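Ferritin heavy chain (Trichoplusia ni, PDB 1Z6O) oxidises and takes up ferrous iron for storage in a secreted insect ferritin, whose light chain helps nucleate the ferric core. Local coordinates at residues Trp14-Arg19 and Leu79-Leu84; Gln58-Ala63 and Glu107-Ala112. One frame throughout, in Å; residues are numbered along the deposited sequence.

Contact 1 of 2, residues Trp14-Arg19 and Leu79-Leu84; sequences WITMHR and LMRGEL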
loop_
_atom_site.group_PDB
_atom_site.type_symbol
_atom_site.label_atom_id
_atom_site.label_comp_id
_atom_site.label_asym_id
_atom_site.label_seq_id
_atom_site.Cartn_x
_atom_site.Cartn_y
_atom_site.Cartn_z
ATOM N N TRP M 14 40.967 -33.027 25.641
ATOM C CA TRP M 14 39.668 -33.053 24.960
ATOM C C TRP M 14 39.667 -33.854 23.650
ATOM O O TRP M 14 38.595 -34.181 23.126
ATOM C CB TRP M 14 39.202 -31.616 24.655
ATOM C CG TRP M 14 40.135 -30.867 23.718
ATOM C CD1 TRP M 14 41.350 -30.306 24.035
ATOM C CD2 TRP M 14 39.933 -30.623 22.320
ATOM N NE1 TRP M 14 41.910 -29.729 22.914
ATOM C CE2 TRP M 14 41.062 -29.908 21.850
ATOM C CE3 TRP M 14 38.903 -30.941 21.414
ATOM C CZ2 TRP M 14 41.197 -29.504 20.510
ATOM C CZ3 TRP M 14 39.035 -30.539 20.079
ATOM C CH2 TRP M 14 40.177 -29.826 19.643
ATOM N N ILE M 15 40.854 -34.156 23.121
ATOM C CA ILE M 15 40.998 -34.890 21.847
ATOM C C ILE M 15 40.962 -36.362 22.206
ATOM O O ILE M 15 41.944 -36.905 22.684
ATOM C CB ILE M 15 42.342 -34.511 21.172
ATOM C CG1 ILE M 15 42.394 -32.983 20.997
ATOM C CG2 ILE M 15 42.491 -35.229 19.826
ATOM C CD1 ILE M 15 43.689 -32.460 20.364
ATOM N N THR M 16 39.841 -37.021 21.938
ATOM C CA THR M 16 39.669 -38.396 22.401
ATOM C C THR M 16 39.408 -39.537 21.427
ATOM O O THR M 16 39.270 -40.673 21.862
ATOM C CB THR M 16 38.518 -38.425 23.409
ATOM O OG1 THR M 16 37.340 -37.920 22.761
ATOM C CG2 THR M 16 38.819 -37.528 24.619
ATOM N N MET M 17 39.306 -39.275 20.131
ATOM C CA MET M 17 39.028 -40.382 19.223
ATOM C C MET M 17 40.135 -41.430 19.272
ATOM O O MET M 17 41.311 -41.095 19.421
ATOM C CB MET M 17 38.881 -39.884 17.782
ATOM C CG MET M 17 37.565 -39.142 17.526
ATOM S SD MET M 17 37.347 -38.790 15.760
ATOM C CE MET M 17 37.198 -40.461 15.100
ATOM N N HIS M 18 39.758 -42.697 19.155
ATOM C CA HIS M 18 40.759 -43.761 19.153
ATOM C C HIS M 18 41.082 -44.184 17.733
ATOM O O HIS M 18 40.317 -43.926 16.793
ATOM C CB HIS M 18 40.303 -44.941 20.017
ATOM C CG HIS M 18 40.571 -44.729 21.475
ATOM N ND1 HIS M 18 40.208 -43.571 22.135
ATOM C CD2 HIS M 18 41.208 -45.499 22.390
ATOM C CE1 HIS M 18 40.614 -43.638 23.392
ATOM N NE2 HIS M 18 41.223 -44.796 23.572
ATOM N N ARG M 19 42.227 -44.838 17.582
ATOM C CA ARG M 19 42.739 -45.234 16.278
ATOM C C ARG M 19 41.878 -46.069 15.349
ATOM O O ARG M 19 41.770 -45.763 14.162
ATOM C CB ARG M 19 44.105 -45.921 16.462
ATOM C CG ARG M 19 44.685 -46.521 15.182
ATOM C CD ARG M 19 46.187 -46.790 15.324
ATOM N NE ARG M 19 46.964 -45.578 15.058
ATOM C CZ ARG M 19 47.245 -45.112 13.839
ATOM N NH1 ARG M 19 46.825 -45.758 12.755
ATOM N NH2 ARG M 19 47.932 -43.984 13.703
ATOM N N LEU M 79 37.761 -32.889 12.182
ATOM C CA LEU M 79 38.365 -31.609 12.566
ATOM C C LEU M 79 37.777 -31.105 13.883
ATOM O O LEU M 79 38.497 -30.575 14.735
ATOM C CB LEU M 79 38.139 -30.554 11.467
ATOM C CG LEU M 79 38.901 -30.778 10.146
ATOM C CD1 LEU M 79 38.296 -29.889 9.045
ATOM C CD2 LEU M 79 40.399 -30.455 10.349
ATOM N N MET M 80 36.464 -31.257 14.046
ATOM C CA MET M 80 35.803 -30.814 15.274
ATOM C C MET M 80 36.343 -31.569 16.495
ATOM O O MET M 80 36.442 -31.003 17.587
ATOM C CB MET M 80 34.281 -31.032 15.180
ATOM C CG MET M 80 33.556 -30.823 16.522
ATOM S SD MET M 80 31.781 -31.192 16.468
ATOM C CE MET M 80 31.863 -33.044 16.400
ATOM N N ARG M 81 36.681 -32.845 16.307
ATOM C CA ARG M 81 37.204 -33.672 17.401
ATOM C C ARG M 81 38.696 -33.444 17.679
ATOM O O ARG M 81 39.270 -34.071 18.575
ATOM C CB ARG M 81 36.930 -35.166 17.118
ATOM C CG ARG M 81 35.425 -35.534 17.178
ATOM C CD ARG M 81 34.868 -35.416 18.614
ATOM N NE ARG M 81 35.444 -36.435 19.502
ATOM C CZ ARG M 81 35.019 -37.698 19.595
ATOM N NH1 ARG M 81 33.991 -38.130 18.863
ATOM N NH2 ARG M 81 35.639 -38.548 20.413
ATOM N N GLY M 82 39.326 -32.554 16.918
ATOM C CA GLY M 82 40.731 -32.255 17.164
ATOM C C GLY M 82 41.710 -33.032 16.305
ATOM O O GLY M 82 42.918 -32.987 16.545
ATOM N N GLU M 83 41.202 -33.735 15.298
ATOM C CA GLU M 83 42.061 -34.521 14.417
ATOM C C GLU M 83 42.500 -33.730 13.189
ATOM O O GLU M 83 42.165 -32.555 13.032
ATOM C CB GLU M 83 41.325 -35.786 13.960
ATOM C CG GLU M 83 40.887 -36.704 15.111
ATOM C CD GLU M 83 42.082 -37.308 15.866
ATOM O OE1 GLU M 83 43.181 -37.395 15.279
ATOM O OE2 GLU M 83 41.919 -37.710 17.038
ATOM N N LEU M 84 43.256 -34.402 12.326
ATOM C CA LEU M 84 43.764 -33.834 11.084
ATOM C C LEU M 84 44.689 -32.632 11.245
ATOM O O LEU M 84 44.650 -31.694 10.449
ATOM C CB LEU M 84 42.598 -33.510 10.128
ATOM C CG LEU M 84 41.752 -34.743 9.755
ATOM C CD1 LEU M 84 40.649 -34.353 8.765
ATOM C CD2 LEU M 84 42.658 -35.827 9.136
HETATM O O HOH W 1 37.724 -35.192 20.668
HETATM O O HOH W 2 39.831 -36.940 18.511
HETATM O O HOH W 3 42.893 -38.877 19.145
#

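Contact 2 of 2, residues Gln58-Ala63 and Glu107-Ala112; sequences QLFFDA and EALEHA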
loop_
_atom_site.group_PDB
_atom_site.type_symbol
_atom_site.label_atom_id
_atom_site.label_comp_id
_atom_site.label_asym_id
_atom_site.label_seq_id
_atom_site.Cartn_x
_atom_site.Cartn_y
_atom_site.Cartn_z
ATOM N N GLN M 58 21.334 -35.309 -15.001
ATOM C CA GLN M 58 21.199 -34.389 -13.873
ATOM C C GLN M 58 21.091 -35.153 -12.551
ATOM O O GLN M 58 21.653 -34.730 -11.532
ATOM C CB GLN M 58 19.959 -33.507 -14.066
ATOM C CG GLN M 58 19.741 -32.445 -12.990
ATOM C CD GLN M 58 18.352 -31.793 -13.098
ATOM O OE1 GLN M 58 17.348 -32.346 -12.640
ATOM N NE2 GLN M 58 18.295 -30.624 -13.729
ATOM N N LEU M 59 20.347 -36.258 -12.561
ATOM C CA LEU M 59 20.190 -37.078 -11.358
ATOM C C LEU M 59 21.563 -37.516 -10.845
ATOM O O LEU M 59 21.854 -37.426 -9.652
ATOM C CB LEU M 59 19.364 -38.338 -11.667
ATOM C CG LEU M 59 19.164 -39.344 -10.516
ATOM C CD1 LEU M 59 18.198 -38.745 -9.486
ATOM C CD2 LEU M 59 18.591 -40.666 -11.056
ATOM N N PHE M 60 22.415 -37.985 -11.750
ATOM C CA PHE M 60 23.721 -38.468 -11.330
ATOM C C PHE M 60 24.749 -37.381 -11.047
ATOM O O PHE M 60 25.609 -37.571 -10.193
ATOM C CB PHE M 60 24.224 -39.518 -12.336
ATOM C CG PHE M 60 23.356 -40.761 -12.373
ATOM C CD1 PHE M 60 23.016 -41.415 -11.188
ATOM C CD2 PHE M 60 22.866 -41.261 -13.576
ATOM C CE1 PHE M 60 22.196 -42.553 -11.198
ATOM C CE2 PHE M 60 22.047 -42.398 -13.600
ATOM C CZ PHE M 60 21.711 -43.044 -12.405
ATOM N N PHE M 61 24.681 -36.244 -11.743
ATOM C CA PHE M 61 25.602 -35.150 -11.412
ATOM C C PHE M 61 25.207 -34.649 -10.009
ATOM O O PHE M 61 26.074 -34.310 -9.206
ATOM C CB PHE M 61 25.501 -33.995 -12.422
ATOM C CG PHE M 61 26.274 -34.234 -13.704
ATOM C CD1 PHE M 61 25.691 -33.982 -14.944
ATOM C CD2 PHE M 61 27.593 -34.689 -13.665
ATOM C CE1 PHE M 61 26.414 -34.178 -16.137
ATOM C CE2 PHE M 61 28.324 -34.889 -14.849
ATOM C CZ PHE M 61 27.728 -34.630 -16.090
ATOM N N ASP M 62 23.904 -34.593 -9.714
ATOM C CA ASP M 62 23.457 -34.165 -8.380
ATOM C C ASP M 62 23.980 -35.156 -7.335
ATOM O O ASP M 62 24.428 -34.754 -6.260
ATOM C CB ASP M 62 21.918 -34.116 -8.267
ATOM C CG ASP M 62 21.300 -32.945 -9.026
ATOM O OD1 ASP M 62 22.046 -32.045 -9.463
ATOM O OD2 ASP M 62 20.060 -32.921 -9.180
ATOM N N ALA M 63 23.906 -36.451 -7.643
ATOM C CA ALA M 63 24.394 -37.477 -6.711
ATOM C C ALA M 63 25.899 -37.334 -6.488
ATOM O O ALA M 63 26.388 -37.544 -5.377
ATOM C CB ALA M 63 24.079 -38.886 -7.242
ATOM N N GLU M 107 20.195 -50.206 -15.879
ATOM C CA GLU M 107 21.508 -50.678 -15.428
ATOM C C GLU M 107 22.186 -49.650 -14.535
ATOM O O GLU M 107 22.832 -50.009 -13.548
ATOM C CB GLU M 107 22.454 -50.973 -16.605
ATOM C CG GLU M 107 22.223 -52.295 -17.314
ATOM C CD GLU M 107 23.500 -52.837 -17.999
ATOM O OE1 GLU M 107 24.486 -52.069 -18.225
ATOM O OE2 GLU M 107 23.511 -54.049 -18.320
ATOM N N ALA M 108 22.061 -48.371 -14.882
ATOM C CA ALA M 108 22.689 -47.330 -14.063
ATOM C C ALA M 108 22.011 -47.222 -12.701
ATOM O O ALA M 108 22.686 -47.066 -11.680
ATOM C CB ALA M 108 22.651 -45.975 -14.791
ATOM N N LEU M 109 20.680 -47.289 -12.669
ATOM C CA LEU M 109 19.972 -47.210 -11.385
ATOM C C LEU M 109 20.326 -48.407 -10.498
ATOM O O LEU M 109 20.498 -48.261 -9.283
ATOM C CB LEU M 109 18.451 -47.164 -11.603
ATOM C CG LEU M 109 17.906 -45.857 -12.198
ATOM C CD1 LEU M 109 16.449 -46.054 -12.632
ATOM C CD2 LEU M 109 18.018 -44.727 -11.158
ATOM N N GLU M 110 20.431 -49.594 -11.096
ATOM C CA GLU M 110 20.777 -50.785 -10.315
ATOM C C GLU M 110 22.212 -50.709 -9.817
ATOM O O GLU M 110 22.523 -51.168 -8.715
ATOM C CB GLU M 110 20.570 -52.058 -11.151
ATOM C CG GLU M 110 19.083 -52.330 -11.444
ATOM C CD GLU M 110 18.855 -53.673 -12.147
ATOM O OE1 GLU M 110 19.787 -54.170 -12.805
ATOM O OE2 GLU M 110 17.740 -54.223 -12.060
ATOM N N HIS M 111 23.094 -50.141 -10.630
ATOM C CA HIS M 111 24.485 -49.988 -10.212
ATOM C C HIS M 111 24.511 -48.970 -9.052
ATOM O O HIS M 111 25.183 -49.183 -8.043
ATOM C CB HIS M 111 25.344 -49.474 -11.384
ATOM C CG HIS M 111 26.798 -49.316 -11.045
ATOM N ND1 HIS M 111 27.698 -48.709 -11.892
ATOM C CD2 HIS M 111 27.504 -49.676 -9.947
ATOM C CE1 HIS M 111 28.895 -48.701 -11.332
ATOM N NE2 HIS M 111 28.805 -49.281 -10.151
ATOM N N ALA M 112 23.779 -47.862 -9.187
ATOM C CA ALA M 112 23.739 -46.864 -8.107
ATOM C C ALA M 112 23.195 -47.496 -6.815
ATOM O O ALA M 112 23.711 -47.247 -5.723
ATOM C CB ALA M 112 22.856 -45.674 -8.504
#

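Contact 1 of 2, residues Trp14-Arg19 and Leu79-Leu84
Segment 14-19, a loop that ends at the start of helix 19-47, runs past the C-terminal end of helix 54-80, with I15 CA and G82 CA 5.4 Å apart and G82, at phi 96°, closing that helix in a Schellman motif. At this phi a CB would jam against R81 O, and it would also clash with I15 CG1 and crowd W14 CH2, which lies 3.5 Å from G82 CA. I15 CG1 covers one face of the indole, whose NE1 bonds to P11 O. The R81 side chain, bent at chi2 and chi3, crosses M17 at about a right angle. M17 CG sits over the centre of one guanidinium face, 3.5 Å above its plane, while SD packs on R81 CB and CG. At the guanidinium edge, NH2 donates to T16 OG1 at 3.0 Å with an N-H...O angle of 151°. NH1 makes a salt bridge to D138, and NE donates to a water that also joins W14 O, T16 N and R81 O. An alanine in place of R81 would probably loosen the loop from the helix end, since the bond to T16, the cover on M17 and the link to D138 would all go. A second water connects M17 N with R81 O and E83 OE2, and a third bridges M17 O to the same carboxylate oxygen. Y154 of a second heavy-chain subunit makes a cation-pi contact with R81, and Y65 of a light chain meets W14 edge-to-face. The arrangement is a Schellman-terminated helix end of a ferritin four-helix bundle, joined to the N-terminal loop.

Contact 2 of 2, residues Gln58-Ala63 and Glu107-Ala112
Helices 54-80 and 105-132, the diagonal parallel pair of the ferritin four-helix bundle, meet across its core through side chains; the axes of the short segments are 12.3 Å apart, 20° from parallel. F60 reaches furthest between them. Its CB points toward helix 105-132, and chi1 of -64° sets CG beside the backbone N, anti to the carbonyl carbon, which carries the ring out between the helices. CE1 comes to 4.2 Å from A112 CB. CE2 meets A108 CB at 3.8 Å, so that the two epsilon carbons each have an alanine, one helical turn apart. The tip, CZ, touches A108 CB as well and lies 4.2 Å from L109 CD2. L59 CD2 rests over one ring face, offset toward the rim, while M42 of helix 19-47 also packs on F60. This apolar layer lies near the ferroxidase centre: the side chain of A112 is about 11 Å from the bound iron and about 5 Å from that of E116, probably a ligand of a second iron. Next to the ring, L59 and L109 cross at about a right angle, CD2 to CD2 at 4.1 Å.

In the fold
Both contacts draw on helix 54-80, but at places on opposite sides of the chain's centre, their own centres 34 Å apart. Contact 2 lies in the core and joins that helix to helix 105-132 through hydrocarbon groups alone, nearer the iron site. Contact 1 is partly buried at the C-terminal end of the helix, away from the annotated sites, where a loop replaces the second helix and charge, hydroxyl and water do much of the joining. The assembly reaches them differently as well: heavy- and light-chain neighbours pack on W14, I15 and R81 of contact 1, whereas the neighbours near contact 2 touch F61 and E110, outside its apolar interface.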